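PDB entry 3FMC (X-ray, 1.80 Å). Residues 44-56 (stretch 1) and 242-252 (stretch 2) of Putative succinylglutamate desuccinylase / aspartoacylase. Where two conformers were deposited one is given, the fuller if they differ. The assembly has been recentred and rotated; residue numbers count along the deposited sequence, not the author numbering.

Stretch 1 44-56: GAEVQGNAVIYQL
Stretch 2, residues 242-252: ELGSQERIDLD

Q48, L251 and A45 cover the most surface in this contact, which buries 719 Å² between a loop leading into a helix (stretch 1, helical through L56) and a segment that begins in a strand at E242, turns a corner at G244 and enters a helix at L251. Nearest CA pairs set the register: A45 with E247 (5.2 Å), E46 with Q246 (4.7 Å), Q48 with I249 (5.0 Å) and A51 with L251 (5.9 Å). From Q48 onward, both chains therefore advance in the same direction.

Q48 (phi/psi -60/-29) points its CB sideways, but chi1 t, chi2 p and chi3 -23° bring the amide to the backbone of D250. D250 N donates to Q48 OE1 (2.9 Å, 165°) and Q48 NE2 donates to D250 O (3.0 Å, 163°), so one amide pairs with both the backbone N and the backbone O of D250, whose backbone is extended (-137/98). Q48 CD lies over one face of the R248 guanidinium; Q48 NE2 and R248 NH2, 3.3 Å apart, are both donors and form no hydrogen bond. The other terminal nitrogen, R248 NH1, donates to L243 O (3.0 Å) and S245 O (2.9 Å). Water 2 accepts from Q48 N (3.0 Å) and donates to S245 O (2.9 Å) and R248 O (2.7 Å).

L251 (chi1 m, chi2 166°) brings CD2 to 4.0 Å from both A51 CB and Y54 CD2, approaching the tyrosine ring obliquely. Its carbonyl is also engaged: Q55 NE2, with chi1 and chi2 both m, donates to L251 O (3.1 Å, 160°).

A45 (-76/-13) directs its CB toward stretch 2, 3.6 Å from E247 OE2, while A45 O accepts from E247 N (2.8 Å, 166°). E247 has positive phi (50/42). Between these anchors, V47 CG2 packs 3.7 Å from I249 CD1.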

# COMPACT_ATOMS: atom_id res chain seq x y z
N GLY C 44 -11.08 9.10 -3.96
CA GLY C 44 -9.96 10.05 -3.78
C GLY C 44 -9.15 10.48 -5.01
O GLY C 44 -8.69 11.61 -5.09
N ALA C 45 -8.90 9.56 -5.93
CA ALA C 45 -8.14 9.86 -7.16
C ALA C 45 -8.94 10.65 -8.18
O ALA C 45 -8.36 11.19 -9.11
CB ALA C 45 -7.65 8.59 -7.83
N GLU C 46 -10.25 10.72 -7.99
CA GLU C 46 -11.18 11.28 -9.01
C GLU C 46 -11.38 12.76 -8.79
O GLU C 46 -12.49 13.21 -8.58
CB GLU C 46 -12.47 10.44 -9.00
CG GLU C 46 -12.20 8.94 -9.32
CD GLU C 46 -13.40 8.08 -9.37
OE1 GLU C 46 -14.55 8.62 -9.26
OE2 GLU C 46 -13.23 6.82 -9.56
N VAL C 47 -10.28 13.49 -8.89
CA VAL C 47 -10.23 14.88 -8.47
C VAL C 47 -10.84 15.88 -9.45
O VAL C 47 -11.14 16.98 -9.07
CB VAL C 47 -8.78 15.30 -8.06
CG1 VAL C 47 -8.32 14.48 -6.79
CG2 VAL C 47 -7.76 15.16 -9.21
N GLN C 48 -11.06 15.49 -10.72
CA GLN C 48 -11.60 16.45 -11.68
C GLN C 48 -12.96 17.01 -11.27
O GLN C 48 -13.32 18.14 -11.63
CB GLN C 48 -11.63 15.81 -13.07
CG GLN C 48 -12.28 16.70 -14.18
CD GLN C 48 -11.43 17.82 -14.66
OE1 GLN C 48 -10.51 18.29 -13.97
NE2 GLN C 48 -11.75 18.30 -15.85
N GLY C 49 -13.75 16.23 -10.53
CA GLY C 49 -15.04 16.69 -10.04
C GLY C 49 -14.97 17.96 -9.20
O GLY C 49 -15.93 18.74 -9.19
N ASN C 50 -13.86 18.19 -8.52
CA ASN C 50 -13.64 19.44 -7.78
C ASN C 50 -13.55 20.62 -8.76
O ASN C 50 -14.08 21.73 -8.49
CB ASN C 50 -12.37 19.37 -6.93
CG ASN C 50 -12.46 18.27 -5.87
OD1 ASN C 50 -13.42 18.23 -5.14
ND2 ASN C 50 -11.51 17.34 -5.86
N ALA C 51 -12.84 20.39 -9.86
CA ALA C 51 -12.66 21.42 -10.90
C ALA C 51 -14.02 21.71 -11.53
O ALA C 51 -14.32 22.88 -11.89
CB ALA C 51 -11.62 20.95 -12.00
N VAL C 52 -14.84 20.67 -11.67
CA VAL C 52 -16.20 20.85 -12.22
C VAL C 52 -17.08 21.69 -11.27
O VAL C 52 -17.81 22.62 -11.69
CB VAL C 52 -16.86 19.52 -12.66
CG1 VAL C 52 -18.31 19.75 -13.10
CG2 VAL C 52 -16.05 18.82 -13.78
N ILE C 53 -17.02 21.38 -9.97
CA ILE C 53 -17.76 22.13 -8.96
C ILE C 53 -17.27 23.59 -8.94
O ILE C 53 -18.08 24.55 -8.91
CB ILE C 53 -17.70 21.44 -7.57
CG1 ILE C 53 -18.59 20.18 -7.59
CG2 ILE C 53 -18.12 22.38 -6.45
CD1 ILE C 53 -18.65 19.39 -6.24
N TYR C 54 -15.96 23.76 -9.01
CA TYR C 54 -15.38 25.09 -9.04
C TYR C 54 -15.97 25.91 -10.21
O TYR C 54 -16.47 27.01 -10.03
CB TYR C 54 -13.87 24.97 -9.21
CG TYR C 54 -13.19 26.30 -9.43
CD1 TYR C 54 -12.99 27.18 -8.35
CD2 TYR C 54 -12.74 26.68 -10.69
CE1 TYR C 54 -12.40 28.39 -8.54
CE2 TYR C 54 -12.14 27.90 -10.87
CZ TYR C 54 -11.98 28.75 -9.79
OH TYR C 54 -11.35 29.95 -9.97
N GLN C 55 -15.86 25.38 -11.42
CA GLN C 55 -16.34 26.09 -12.60
C GLN C 55 -17.85 26.33 -12.53
O GLN C 55 -18.31 27.41 -12.93
CB GLN C 55 -15.98 25.37 -13.89
CG GLN C 55 -14.48 25.26 -14.19
CD GLN C 55 -13.85 26.54 -14.61
OE1 GLN C 55 -14.29 27.60 -14.20
NE2 GLN C 55 -12.79 26.46 -15.36
N LEU C 56 -18.60 25.36 -12.03
CA LEU C 56 -20.04 25.49 -11.93
C LEU C 56 -20.38 26.64 -10.97
O LEU C 56 -21.24 27.49 -11.25
CB LEU C 56 -20.70 24.18 -11.49
CG LEU C 56 -22.24 24.12 -11.45
CD1 LEU C 56 -22.84 24.45 -12.87
CD2 LEU C 56 -22.69 22.74 -10.94
N GLU C 242 -19.32 10.56 -14.98
CA GLU C 242 -17.95 10.01 -14.97
C GLU C 242 -17.20 10.87 -15.97
O GLU C 242 -17.20 10.61 -17.19
CB GLU C 242 -17.96 8.53 -15.41
CG GLU C 242 -18.88 7.59 -14.62
CD GLU C 242 -18.26 7.09 -13.30
OE1 GLU C 242 -17.04 6.95 -13.22
OE2 GLU C 242 -19.04 6.82 -12.37
N LEU C 243 -16.57 11.91 -15.45
CA LEU C 243 -15.96 12.97 -16.25
C LEU C 243 -14.50 12.82 -16.65
O LEU C 243 -13.64 13.61 -16.29
CB LEU C 243 -16.22 14.30 -15.53
CG LEU C 243 -17.75 14.59 -15.38
CD1 LEU C 243 -18.01 15.86 -14.63
CD2 LEU C 243 -18.48 14.65 -16.78
N GLY C 244 -14.22 11.83 -17.48
CA GLY C 244 -12.86 11.65 -17.99
C GLY C 244 -12.01 10.82 -17.05
O GLY C 244 -12.51 9.96 -16.33
N SER C 245 -10.72 11.13 -17.08
CA SER C 245 -9.73 10.33 -16.41
C SER C 245 -9.47 10.83 -15.00
O SER C 245 -9.67 12.00 -14.67
CB SER C 245 -8.48 10.30 -17.29
OG SER C 245 -8.74 9.62 -18.50
N GLN C 246 -8.95 9.94 -14.15
CA GLN C 246 -8.62 10.26 -12.77
C GLN C 246 -7.26 10.92 -12.71
O GLN C 246 -6.57 11.08 -13.73
CB GLN C 246 -8.55 8.94 -11.95
CG GLN C 246 -7.38 8.06 -12.31
CD GLN C 246 -7.50 6.67 -11.67
OE1 GLN C 246 -8.41 6.44 -10.88
NE2 GLN C 246 -6.67 5.74 -12.09
N GLU C 247 -6.86 11.30 -11.49
CA GLU C 247 -5.55 11.88 -11.20
C GLU C 247 -5.16 13.04 -12.11
O GLU C 247 -4.00 13.18 -12.54
CB GLU C 247 -4.46 10.78 -11.31
CG GLU C 247 -4.54 9.73 -10.24
CD GLU C 247 -4.18 10.31 -8.87
OE1 GLU C 247 -3.80 11.52 -8.78
OE2 GLU C 247 -4.24 9.58 -7.94
N ARG C 248 -6.15 13.90 -12.35
CA ARG C 248 -5.97 15.00 -13.24
C ARG C 248 -6.95 16.12 -12.95
O ARG C 248 -8.09 15.87 -12.54
CB ARG C 248 -6.23 14.52 -14.66
CG ARG C 248 -7.56 13.92 -14.82
CD ARG C 248 -7.89 13.59 -16.25
NE ARG C 248 -8.53 14.68 -16.97
CZ ARG C 248 -9.84 14.96 -16.96
NH1 ARG C 248 -10.72 14.27 -16.23
NH2 ARG C 248 -10.25 15.98 -17.72
N ILE C 249 -6.48 17.34 -13.17
CA ILE C 249 -7.29 18.56 -13.07
C ILE C 249 -7.09 19.24 -14.43
O ILE C 249 -5.96 19.39 -14.87
CB ILE C 249 -6.78 19.51 -11.99
CG1 ILE C 249 -7.01 18.88 -10.59
CG2 ILE C 249 -7.47 20.92 -12.08
CD1 ILE C 249 -8.49 18.63 -10.19
N ASP C 250 -8.19 19.52 -15.10
CA ASP C 250 -8.17 20.23 -16.40
C ASP C 250 -9.32 21.24 -16.33
O ASP C 250 -10.47 20.92 -16.52
CB ASP C 250 -8.28 19.27 -17.56
CG ASP C 250 -8.29 19.97 -18.91
OD1 ASP C 250 -8.65 21.14 -18.99
OD2 ASP C 250 -7.93 19.31 -19.89
N LEU C 251 -8.97 22.47 -15.99
CA LEU C 251 -9.99 23.52 -15.78
C LEU C 251 -10.81 23.83 -17.03
O LEU C 251 -12.04 23.96 -16.96
CB LEU C 251 -9.36 24.77 -15.17
CG LEU C 251 -8.97 24.60 -13.69
CD1 LEU C 251 -8.03 25.75 -13.26
CD2 LEU C 251 -10.21 24.55 -12.88
N ASP C 252 -10.18 23.85 -18.19
CA ASP C 252 -10.94 24.09 -19.42
C ASP C 252 -11.93 22.98 -19.68
O ASP C 252 -13.09 23.22 -20.07
CB ASP C 252 -10.03 24.18 -20.64
CG ASP C 252 -9.26 25.47 -20.70
OD1 ASP C 252 -9.63 26.43 -20.01
OD2 ASP C 252 -8.28 25.51 -21.47
O HOH W 1 -11.48 5.38 -11.63
O HOH W 2 -9.36 13.51 -12.20